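Long-range contacts in lipoprotein (Mycoplasma mycoides subsp. capri, PDB 7ADK), which probably acts as a chymotrypsin-like serine protease of the PA clan, in a Mycoplasma peptidase family (DUF31) with members that cleave immunoglobulins: residues B[292-297]-B[454-459]; B[504-509]-B[542-547]; B[446-451]-B[537-542]. All coordinates share one frame; numbering follows the deposited sequence.

Contact 1: B[292-297]-B[454-459]; sequences YKTSAI and GIKDGM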
loop_
_atom_site.group_PDB
_atom_site.type_symbol
_atom_site.label_atom_id
_atom_site.label_comp_id
_atom_site.label_asym_id
_atom_site.label_seq_id
_atom_site.Cartn_x
_atom_site.Cartn_y
_atom_site.Cartn_z
ATOM N N TYR B 292 -12.307 -19.582 3.914
ATOM C CA TYR B 292 -12.633 -21.001 3.786
ATOM C C TYR B 292 -11.981 -21.567 2.523
ATOM O O TYR B 292 -12.278 -21.084 1.435
ATOM C CB TYR B 292 -14.148 -21.191 3.701
ATOM C CG TYR B 292 -14.925 -20.710 4.900
ATOM C CD1 TYR B 292 -14.757 -21.374 6.118
ATOM C CD2 TYR B 292 -15.785 -19.597 4.809
ATOM C CE1 TYR B 292 -15.463 -20.978 7.255
ATOM C CE2 TYR B 292 -16.462 -19.167 5.973
ATOM C CZ TYR B 292 -16.302 -19.852 7.189
ATOM O OH TYR B 292 -16.877 -19.396 8.321
ATOM N N LYS B 293 -11.112 -22.570 2.646
ATOM C CA LYS B 293 -10.358 -23.113 1.512
ATOM C C LYS B 293 -10.901 -24.484 1.111
ATOM O O LYS B 293 -11.049 -25.367 1.951
ATOM C CB LYS B 293 -8.861 -23.098 1.863
ATOM C CG LYS B 293 -8.014 -22.711 0.643
ATOM C CD LYS B 293 -6.508 -22.677 0.957
ATOM C CE LYS B 293 -5.716 -22.033 -0.196
ATOM N NZ LYS B 293 -4.267 -22.366 -0.144
ATOM N N THR B 294 -11.240 -24.664 -0.160
ATOM C CA THR B 294 -11.975 -25.839 -0.683
ATOM C C THR B 294 -11.109 -26.860 -1.426
ATOM O O THR B 294 -11.563 -27.974 -1.662
ATOM C CB THR B 294 -13.108 -25.387 -1.618
ATOM O OG1 THR B 294 -12.590 -24.502 -2.571
ATOM C CG2 THR B 294 -14.224 -24.698 -0.866
ATOM N N SER B 295 -9.863 -26.529 -1.774
ATOM C CA SER B 295 -8.961 -27.377 -2.588
ATOM C C SER B 295 -9.466 -27.737 -3.995
ATOM O O SER B 295 -9.221 -28.837 -4.483
ATOM C CB SER B 295 -8.472 -28.612 -1.823
ATOM O OG SER B 295 -7.376 -29.222 -2.467
ATOM N N ALA B 296 -10.147 -26.806 -4.654
ATOM C CA ALA B 296 -10.643 -26.896 -6.019
ATOM C C ALA B 296 -10.628 -25.505 -6.682
ATOM O O ALA B 296 -10.142 -24.551 -6.084
ATOM C CB ALA B 296 -12.025 -27.511 -5.950
ATOM N N ILE B 297 -11.181 -25.365 -7.886
ATOM C CA ILE B 297 -11.410 -24.076 -8.580
ATOM C C ILE B 297 -12.757 -24.034 -9.336
ATOM O O ILE B 297 -13.412 -22.999 -9.408
ATOM C CB ILE B 297 -10.256 -23.793 -9.598
ATOM C CG1 ILE B 297 -8.879 -23.611 -8.927
ATOM C CG2 ILE B 297 -10.550 -22.596 -10.517
ATOM C CD1 ILE B 297 -7.719 -23.307 -9.874
ATOM N N GLY B 454 -19.717 -20.475 1.624
ATOM C CA GLY B 454 -18.372 -21.015 1.473
ATOM C C GLY B 454 -18.058 -22.158 2.434
ATOM O O GLY B 454 -17.100 -22.897 2.222
ATOM N N ILE B 455 -18.860 -22.348 3.486
ATOM C CA ILE B 455 -18.791 -23.522 4.353
ATOM C C ILE B 455 -19.353 -24.736 3.591
ATOM O O ILE B 455 -20.563 -24.925 3.519
ATOM C CB ILE B 455 -19.478 -23.276 5.719
ATOM C CG1 ILE B 455 -18.943 -22.034 6.458
ATOM C CG2 ILE B 455 -19.293 -24.487 6.629
ATOM C CD1 ILE B 455 -19.754 -21.630 7.668
ATOM N N LYS B 456 -18.469 -25.547 3.001
ATOM C CA LYS B 456 -18.737 -26.747 2.185
ATOM C C LYS B 456 -18.100 -28.001 2.789
ATOM O O LYS B 456 -17.115 -27.897 3.523
ATOM C CB LYS B 456 -18.204 -26.549 0.759
ATOM C CG LYS B 456 -18.822 -25.376 -0.006
ATOM C CD LYS B 456 -18.367 -25.432 -1.459
ATOM C CE LYS B 456 -18.946 -24.310 -2.300
ATOM N NZ LYS B 456 -18.621 -24.424 -3.699
ATOM N N ASP B 457 -18.609 -29.193 2.482
ATOM C CA ASP B 457 -18.067 -30.421 3.099
ATOM C C ASP B 457 -16.648 -30.796 2.633
ATOM O O ASP B 457 -15.904 -31.444 3.372
ATOM C CB ASP B 457 -19.008 -31.619 2.903
ATOM C CG ASP B 457 -20.412 -31.422 3.480
ATOM O OD1 ASP B 457 -21.168 -30.569 2.966
ATOM O OD2 ASP B 457 -20.782 -32.176 4.409
ATOM N N GLY B 458 -16.219 -30.378 1.443
ATOM C CA GLY B 458 -14.880 -30.647 0.915
ATOM C C GLY B 458 -13.766 -29.746 1.465
ATOM O O GLY B 458 -12.668 -29.726 0.919
ATOM N N MET B 459 -14.027 -28.955 2.508
ATOM C CA MET B 459 -13.136 -27.892 2.984
ATOM C C MET B 459 -11.850 -28.418 3.639
ATOM O O MET B 459 -11.896 -29.308 4.486
ATOM C CB MET B 459 -13.926 -26.989 3.927
ATOM C CG MET B 459 -13.196 -25.712 4.298
ATOM S SD MET B 459 -13.869 -24.895 5.752
ATOM C CE MET B 459 -15.547 -24.618 5.247
#
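The first torsion of Y292 (chi1 -61°) sets its ring anti to its own carbonyl carbon and beside the backbone N, while M459 starts with CG anti to the backbone N and then bends at chi3 (-58°), so that its terminal methyl folds back against the phenol. A Met-aromatic contact results, made where strand 289-293 ends beside the loop between helix 449-452 and strand 461-467, in an antiparallel sheet, consistent with a β-barrel of the PA-clan fold. M459 SD lies obliquely to the Y292 ring, 4.9 Å from its centroid, and M459 CE reaches Y292 CD1 at 3.5 Å.

I455 meets the same ring quite differently. Its CG1, anti to the carbonyl carbon, stands over one face, 3.8 Å from the Y292 ring centroid and 23° off the ring normal, a CH-pi contact displaced toward the hydroxyl-bearing end. From there I455 CD1 continues to 3.7 Å from Y292 OH, which has a weak hydrogen bond to E290. V543 and V503, from two further strands, also pack on Y292 and I455.

Along the backbone the contact is of another kind. M459 CA makes a CA-H...O contact of 3.4 Å with K293 O, and M459 CG lies beside the same carbonyl. The amine of K293 heads off to Q419, and the backbone of K293 pairs with V460 and S461, so the loop passes directly from this contact into the neighbouring strand. A type I turn from K456 to M459 shapes that approach; it is closed by a weak bond from M459 N to K456 O. At the more exposed margin the methyl T294 CG2 touches the aliphatic stem of K456, 4.2 Å from CD.

Contact 2: B[504-509]-B[542-547]; sequences TAIFHA and IVEVDF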
loop_
_atom_site.group_PDB
_atom_site.type_symbol
_atom_site.label_atom_id
_atom_site.label_comp_id
_atom_site.label_asym_id
_atom_site.label_seq_id
_atom_site.Cartn_x
_atom_site.Cartn_y
_atom_site.Cartn_z
ATOM N N THR B 504 -20.264 -24.219 11.608
ATOM C CA THR B 504 -21.610 -24.457 11.044
ATOM C C THR B 504 -22.330 -23.149 10.733
ATOM O O THR B 504 -22.411 -22.288 11.597
ATOM C CB THR B 504 -22.450 -25.289 12.037
ATOM O OG1 THR B 504 -21.841 -26.516 12.363
ATOM C CG2 THR B 504 -23.848 -25.620 11.535
ATOM N N ALA B 505 -22.943 -22.996 9.559
ATOM C CA ALA B 505 -23.914 -21.921 9.318
ATOM C C ALA B 505 -25.267 -22.267 9.971
ATOM O O ALA B 505 -25.914 -23.237 9.579
ATOM C CB ALA B 505 -24.044 -21.690 7.814
ATOM N N ILE B 506 -25.699 -21.515 10.983
ATOM C CA ILE B 506 -26.884 -21.833 11.806
ATOM C C ILE B 506 -28.168 -21.117 11.385
ATOM O O ILE B 506 -29.240 -21.705 11.467
ATOM C CB ILE B 506 -26.526 -21.620 13.291
ATOM C CG1 ILE B 506 -26.038 -22.970 13.790
ATOM C CG2 ILE B 506 -27.630 -21.058 14.153
ATOM C CD1 ILE B 506 -25.761 -23.044 15.264
ATOM N N PHE B 507 -28.086 -19.880 10.907
ATOM C CA PHE B 507 -29.220 -19.108 10.410
ATOM C C PHE B 507 -28.859 -18.477 9.066
ATOM O O PHE B 507 -27.735 -18.027 8.910
ATOM C CB PHE B 507 -29.625 -18.080 11.479
ATOM C CG PHE B 507 -30.792 -17.173 11.140
ATOM C CD1 PHE B 507 -32.014 -17.714 10.712
ATOM C CD2 PHE B 507 -30.661 -15.776 11.228
ATOM C CE1 PHE B 507 -33.078 -16.874 10.347
ATOM C CE2 PHE B 507 -31.731 -14.939 10.882
ATOM C CZ PHE B 507 -32.935 -15.482 10.420
ATOM N N HIS B 508 -29.777 -18.456 8.097
ATOM C CA HIS B 508 -29.528 -17.984 6.720
ATOM C C HIS B 508 -30.471 -16.878 6.221
ATOM O O HIS B 508 -30.363 -16.491 5.061
ATOM C CB HIS B 508 -29.501 -19.185 5.760
ATOM C CG HIS B 508 -28.152 -19.686 5.382
ATOM N ND1 HIS B 508 -27.252 -19.038 4.582
ATOM C CD2 HIS B 508 -27.635 -20.903 5.669
ATOM C CE1 HIS B 508 -26.218 -19.850 4.376
ATOM N NE2 HIS B 508 -26.434 -20.989 5.032
ATOM N N ALA B 509 -31.422 -16.404 7.040
ATOM C CA ALA B 509 -32.366 -15.329 6.665
ATOM C C ALA B 509 -33.075 -15.533 5.306
ATOM O O ALA B 509 -33.355 -14.577 4.581
ATOM C CB ALA B 509 -31.709 -13.954 6.803
ATOM N N ILE B 542 -25.679 -16.353 10.212
ATOM C CA ILE B 542 -25.013 -16.464 11.516
ATOM C C ILE B 542 -24.289 -17.801 11.632
ATOM O O ILE B 542 -24.913 -18.855 11.564
ATOM C CB ILE B 542 -25.989 -16.241 12.681
ATOM C CG1 ILE B 542 -26.799 -14.948 12.495
ATOM C CG2 ILE B 542 -25.226 -16.233 14.014
ATOM C CD1 ILE B 542 -27.882 -14.743 13.535
ATOM N N VAL B 543 -22.973 -17.765 11.794
ATOM C CA VAL B 543 -22.078 -18.921 11.833
ATOM C C VAL B 543 -21.654 -19.238 13.261
ATOM O O VAL B 543 -21.188 -18.379 13.996
ATOM C CB VAL B 543 -20.834 -18.671 10.957
ATOM C CG1 VAL B 543 -19.774 -19.772 11.115
ATOM C CG2 VAL B 543 -21.247 -18.564 9.489
ATOM N N GLU B 544 -21.779 -20.491 13.652
ATOM C CA GLU B 544 -21.275 -21.041 14.907
ATOM C C GLU B 544 -19.852 -21.580 14.728
ATOM O O GLU B 544 -19.561 -22.278 13.759
ATOM C CB GLU B 544 -22.249 -22.123 15.370
ATOM C CG GLU B 544 -21.859 -22.825 16.672
ATOM C CD GLU B 544 -22.819 -23.976 17.010
ATOM O OE1 GLU B 544 -22.605 -25.093 16.494
ATOM O OE2 GLU B 544 -23.744 -23.785 17.833
ATOM N N VAL B 545 -18.979 -21.278 15.682
ATOM C CA VAL B 545 -17.650 -21.865 15.808
ATOM C C VAL B 545 -17.472 -22.437 17.212
ATOM O O VAL B 545 -17.572 -21.717 18.205
ATOM C CB VAL B 545 -16.562 -20.843 15.456
ATOM C CG1 VAL B 545 -15.196 -21.496 15.490
ATOM C CG2 VAL B 545 -16.736 -20.229 14.074
ATOM N N ASP B 546 -17.198 -23.737 17.315
ATOM C CA ASP B 546 -17.005 -24.439 18.589
ATOM C C ASP B 546 -15.518 -24.711 18.840
ATOM O O ASP B 546 -14.964 -25.721 18.409
ATOM C CB ASP B 546 -17.880 -25.702 18.605
ATOM C CG ASP B 546 -17.950 -26.418 19.962
ATOM O OD1 ASP B 546 -17.141 -26.143 20.864
ATOM O OD2 ASP B 546 -18.886 -27.231 20.128
ATOM N N PHE B 547 -14.835 -23.764 19.506
ATOM C CA PHE B 547 -13.385 -23.854 19.697
ATOM C C PHE B 547 -12.959 -25.017 20.607
ATOM O O PHE B 547 -11.846 -25.520 20.463
ATOM C CB PHE B 547 -12.846 -22.536 20.247
ATOM C CG PHE B 547 -12.960 -21.369 19.292
ATOM C CD1 PHE B 547 -12.164 -21.356 18.128
ATOM C CD2 PHE B 547 -13.846 -20.317 19.558
ATOM C CE1 PHE B 547 -12.265 -20.280 17.230
ATOM C CE2 PHE B 547 -13.937 -19.232 18.664
ATOM C CZ PHE B 547 -13.148 -19.227 17.502
#
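E544 leaves strand 541-546 with CG anti to the backbone N (chi1 179°) and an extended chain beyond it, and atom after atom runs past a single methyl, CD1 of I506. Its CB is 3.6 Å from I506 CD1 and also lies near the carbonyl oxygen of T504. E544 CG passes the methyl more loosely, CD comes to 3.5 Å from I506 CD1, and at the tip OE2 lies 3.3 Å from that same carbon. The carboxylate finds its polar partners elsewhere: OE2 is hydrogen-bonded to the hydroxyls of Y832 and Y444, and K442 forms a long, weak ion pair with OE1. Two hydroxyls at one oxygen would be expected to stabilise the charged form of this buried group.

Beneath the side chains the strands pair antiparallel. T504 and E544 form a hydrogen-bonded pair, with E544 N to T504 O at 2.8 Å, and A505 and V543 follow as a non-hydrogen-bonded pair. Next comes a classic β-bulge, in which I506 and F507 both lie opposite I542. I542 O serves both residues, accepting I506 N at 2.8 Å nearly along its C=O axis and F507 N weakly at 3.4 Å. In return I542 N gives its hydrogen to F507 O from above the carbonyl plane.

The extra residue puts the side chain of F507 on the same face as those of T504, I542 and E544. I542 CD1 meets the F507 ring at its edge, 3.8 Å from CD2, whereas A509 N lies over the centre of one face. Helix 824-831 packs on this side through V827, M831 and Y824; A505 and V543 point to the other face, where V543 meets T447 of strand 442-447 and I455.

Contact 3: B[446-451]-B[537-542]; sequences GTNSHV and FADFAI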
loop_
_atom_site.group_PDB
_atom_site.type_symbol
_atom_site.label_atom_id
_atom_site.label_comp_id
_atom_site.label_asym_id
_atom_site.label_seq_id
_atom_site.Cartn_x
_atom_site.Cartn_y
_atom_site.Cartn_z
ATOM N N GLY B 446 -21.948 -13.002 13.182
ATOM C CA GLY B 446 -22.772 -12.421 12.143
ATOM C C GLY B 446 -21.960 -12.183 10.888
ATOM O O GLY B 446 -20.831 -11.716 10.931
ATOM N N THR B 447 -22.502 -12.531 9.738
ATOM C CA THR B 447 -21.867 -12.390 8.429
ATOM C C THR B 447 -22.968 -12.245 7.384
ATOM O O THR B 447 -24.129 -12.029 7.748
ATOM C CB THR B 447 -20.902 -13.575 8.170
ATOM O OG1 THR B 447 -20.131 -13.309 7.035
ATOM C CG2 THR B 447 -21.586 -14.925 7.973
ATOM N N ASN B 448 -22.668 -12.405 6.102
ATOM C CA ASN B 448 -23.677 -12.488 5.053
ATOM C C ASN B 448 -23.719 -13.841 4.336
ATOM O O ASN B 448 -22.788 -14.633 4.364
ATOM C CB ASN B 448 -23.595 -11.280 4.139
ATOM C CG ASN B 448 -22.360 -11.258 3.314
ATOM O OD1 ASN B 448 -21.257 -11.429 3.787
ATOM N ND2 ASN B 448 -22.512 -11.074 2.041
ATOM N N SER B 449 -24.863 -14.147 3.744
ATOM C CA SER B 449 -25.222 -15.476 3.231
ATOM C C SER B 449 -24.367 -15.956 2.053
ATOM O O SER B 449 -23.947 -17.110 2.033
ATOM C CB SER B 449 -26.700 -15.507 2.857
ATOM O OG SER B 449 -27.143 -16.816 2.730
ATOM N N HIS B 450 -23.986 -15.084 1.120
ATOM C CA HIS B 450 -23.038 -15.494 0.082
ATOM C C HIS B 450 -21.599 -15.723 0.580
ATOM O O HIS B 450 -20.801 -16.319 -0.140
ATOM C CB HIS B 450 -23.084 -14.561 -1.121
ATOM C CG HIS B 450 -22.283 -13.303 -1.004
ATOM N ND1 HIS B 450 -22.771 -12.059 -0.734
ATOM C CD2 HIS B 450 -20.968 -13.148 -1.334
ATOM C CE1 HIS B 450 -21.791 -11.169 -0.915
ATOM N NE2 HIS B 450 -20.653 -11.790 -1.252
ATOM N N VAL B 451 -21.254 -15.292 1.800
ATOM C CA VAL B 451 -19.985 -15.636 2.457
ATOM C C VAL B 451 -20.131 -16.934 3.233
ATOM O O VAL B 451 -19.300 -17.824 3.099
ATOM C CB VAL B 451 -19.455 -14.475 3.324
ATOM C CG1 VAL B 451 -18.255 -14.855 4.189
ATOM C CG2 VAL B 451 -19.056 -13.294 2.448
ATOM N N PHE B 537 -34.987 -13.368 0.146
ATOM C CA PHE B 537 -34.019 -13.406 1.239
ATOM C C PHE B 537 -33.416 -12.021 1.504
ATOM O O PHE B 537 -33.521 -11.107 0.691
ATOM C CB PHE B 537 -32.949 -14.482 0.965
ATOM C CG PHE B 537 -31.746 -14.023 0.174
ATOM C CD1 PHE B 537 -30.465 -14.086 0.734
ATOM C CD2 PHE B 537 -31.896 -13.492 -1.113
ATOM C CE1 PHE B 537 -29.362 -13.601 0.023
ATOM C CE2 PHE B 537 -30.795 -12.999 -1.819
ATOM C CZ PHE B 537 -29.525 -13.047 -1.246
ATOM N N ALA B 538 -32.759 -11.856 2.642
ATOM C CA ALA B 538 -31.832 -10.750 2.884
ATOM C C ALA B 538 -30.433 -11.310 3.094
ATOM O O ALA B 538 -30.310 -12.319 3.786
ATOM C CB ALA B 538 -32.295 -9.982 4.104
ATOM N N ASP B 539 -29.392 -10.713 2.527
ATOM C CA ASP B 539 -28.050 -11.296 2.585
ATOM C C ASP B 539 -27.407 -11.152 3.984
ATOM O O ASP B 539 -26.569 -10.295 4.236
ATOM C CB ASP B 539 -27.208 -10.750 1.425
ATOM C CG ASP B 539 -25.964 -11.595 1.120
ATOM O OD1 ASP B 539 -25.931 -12.782 1.489
ATOM O OD2 ASP B 539 -24.990 -11.075 0.539
ATOM N N PHE B 540 -27.827 -11.994 4.924
ATOM C CA PHE B 540 -27.361 -12.071 6.316
ATOM C C PHE B 540 -27.372 -13.530 6.826
ATOM O O PHE B 540 -28.353 -14.240 6.619
ATOM C CB PHE B 540 -28.233 -11.167 7.195
ATOM C CG PHE B 540 -28.043 -11.366 8.683
ATOM C CD1 PHE B 540 -26.789 -11.150 9.273
ATOM C CD2 PHE B 540 -29.102 -11.827 9.476
ATOM C CE1 PHE B 540 -26.590 -11.398 10.638
ATOM C CE2 PHE B 540 -28.911 -12.061 10.847
ATOM C CZ PHE B 540 -27.657 -11.838 11.427
ATOM N N ALA B 541 -26.323 -13.982 7.505
ATOM C CA ALA B 541 -26.233 -15.330 8.047
ATOM C C ALA B 541 -25.475 -15.342 9.377
ATOM O O ALA B 541 -24.700 -14.432 9.646
ATOM C CB ALA B 541 -25.594 -16.233 6.994
ATOM N N ILE B 542 -25.679 -16.353 10.212
ATOM C CA ILE B 542 -25.013 -16.464 11.516
ATOM C C ILE B 542 -24.289 -17.801 11.632
ATOM O O ILE B 542 -24.913 -18.855 11.564
ATOM C CB ILE B 542 -25.989 -16.241 12.681
ATOM C CG1 ILE B 542 -26.799 -14.948 12.495
ATOM C CG2 ILE B 542 -25.226 -16.233 14.014
ATOM C CD1 ILE B 542 -27.882 -14.743 13.535
#
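One face of the H450 imidazole carries V451 CG2, while D539 OD2 sits at its edge, close to the ring plane. H450 ND1 donates to this oxygen over 2.7 Å, on its syn lone pair, and the ring and carboxylate planes are only 24° apart. The amide of N448 is turned much further, 65° from the carboxylate, and its ND2 bonds OD2 of D539 at 2.9 Å from above the carboxylate plane. OD2 is thus gripped by two donors. The other oxygen, D539 OD1, uses its syn lone pair for the backbone N of H450 at 3.0 Å. Main chain and side chain of the histidine are therefore both tied to one buried carboxylate, which fixes the ring's rotation and probably raises its basicity.

F537 receives S449 CB at its ring edge, and F540 CD1 lies 3.2 Å from T447 O, obliquely to its ring. The short strand pairing here is antiparallel: T447 N meets A541 O, and A541 N meets T447 O at 2.9 Å from above the carbonyl plane. S449 OG is hydrogen-bonded to Y727 OH, and T447 OG1 to T425 O.

S759, in a Gly-X-Ser-Gly sequence on a loop, touches both N448 and H450. A histidine at a short helix after a strand, held through ND1 and its backbone N by an aspartate, with S759 packed against the histidine, is consistent with the His-Asp-Ser triad of chymotrypsin-like PA-clan proteases, with H450, D539 and S759 as the probable members, between two β-sheets.

From the N terminus, strand 289-293 opens contact 1, and a long, helix-rich excursion follows before the chain returns. Segment 446-451, which opens contact 3, comes before 454-459 closes contact 1, so these two cross. Segment 504-509 then opens contact 2, and 537-542 closes contact 3 just before 542-547 closes contact 2; they cross as well and share I542. Contacts 1 and 2 follow in series, yet pack against each other. A probable hydrogen bond between H508 ND1 and S449 OG links contacts 2 and 3. All three reach one antiparallel sheet, and contact 3 joins it to the mixed sheet through 535-537.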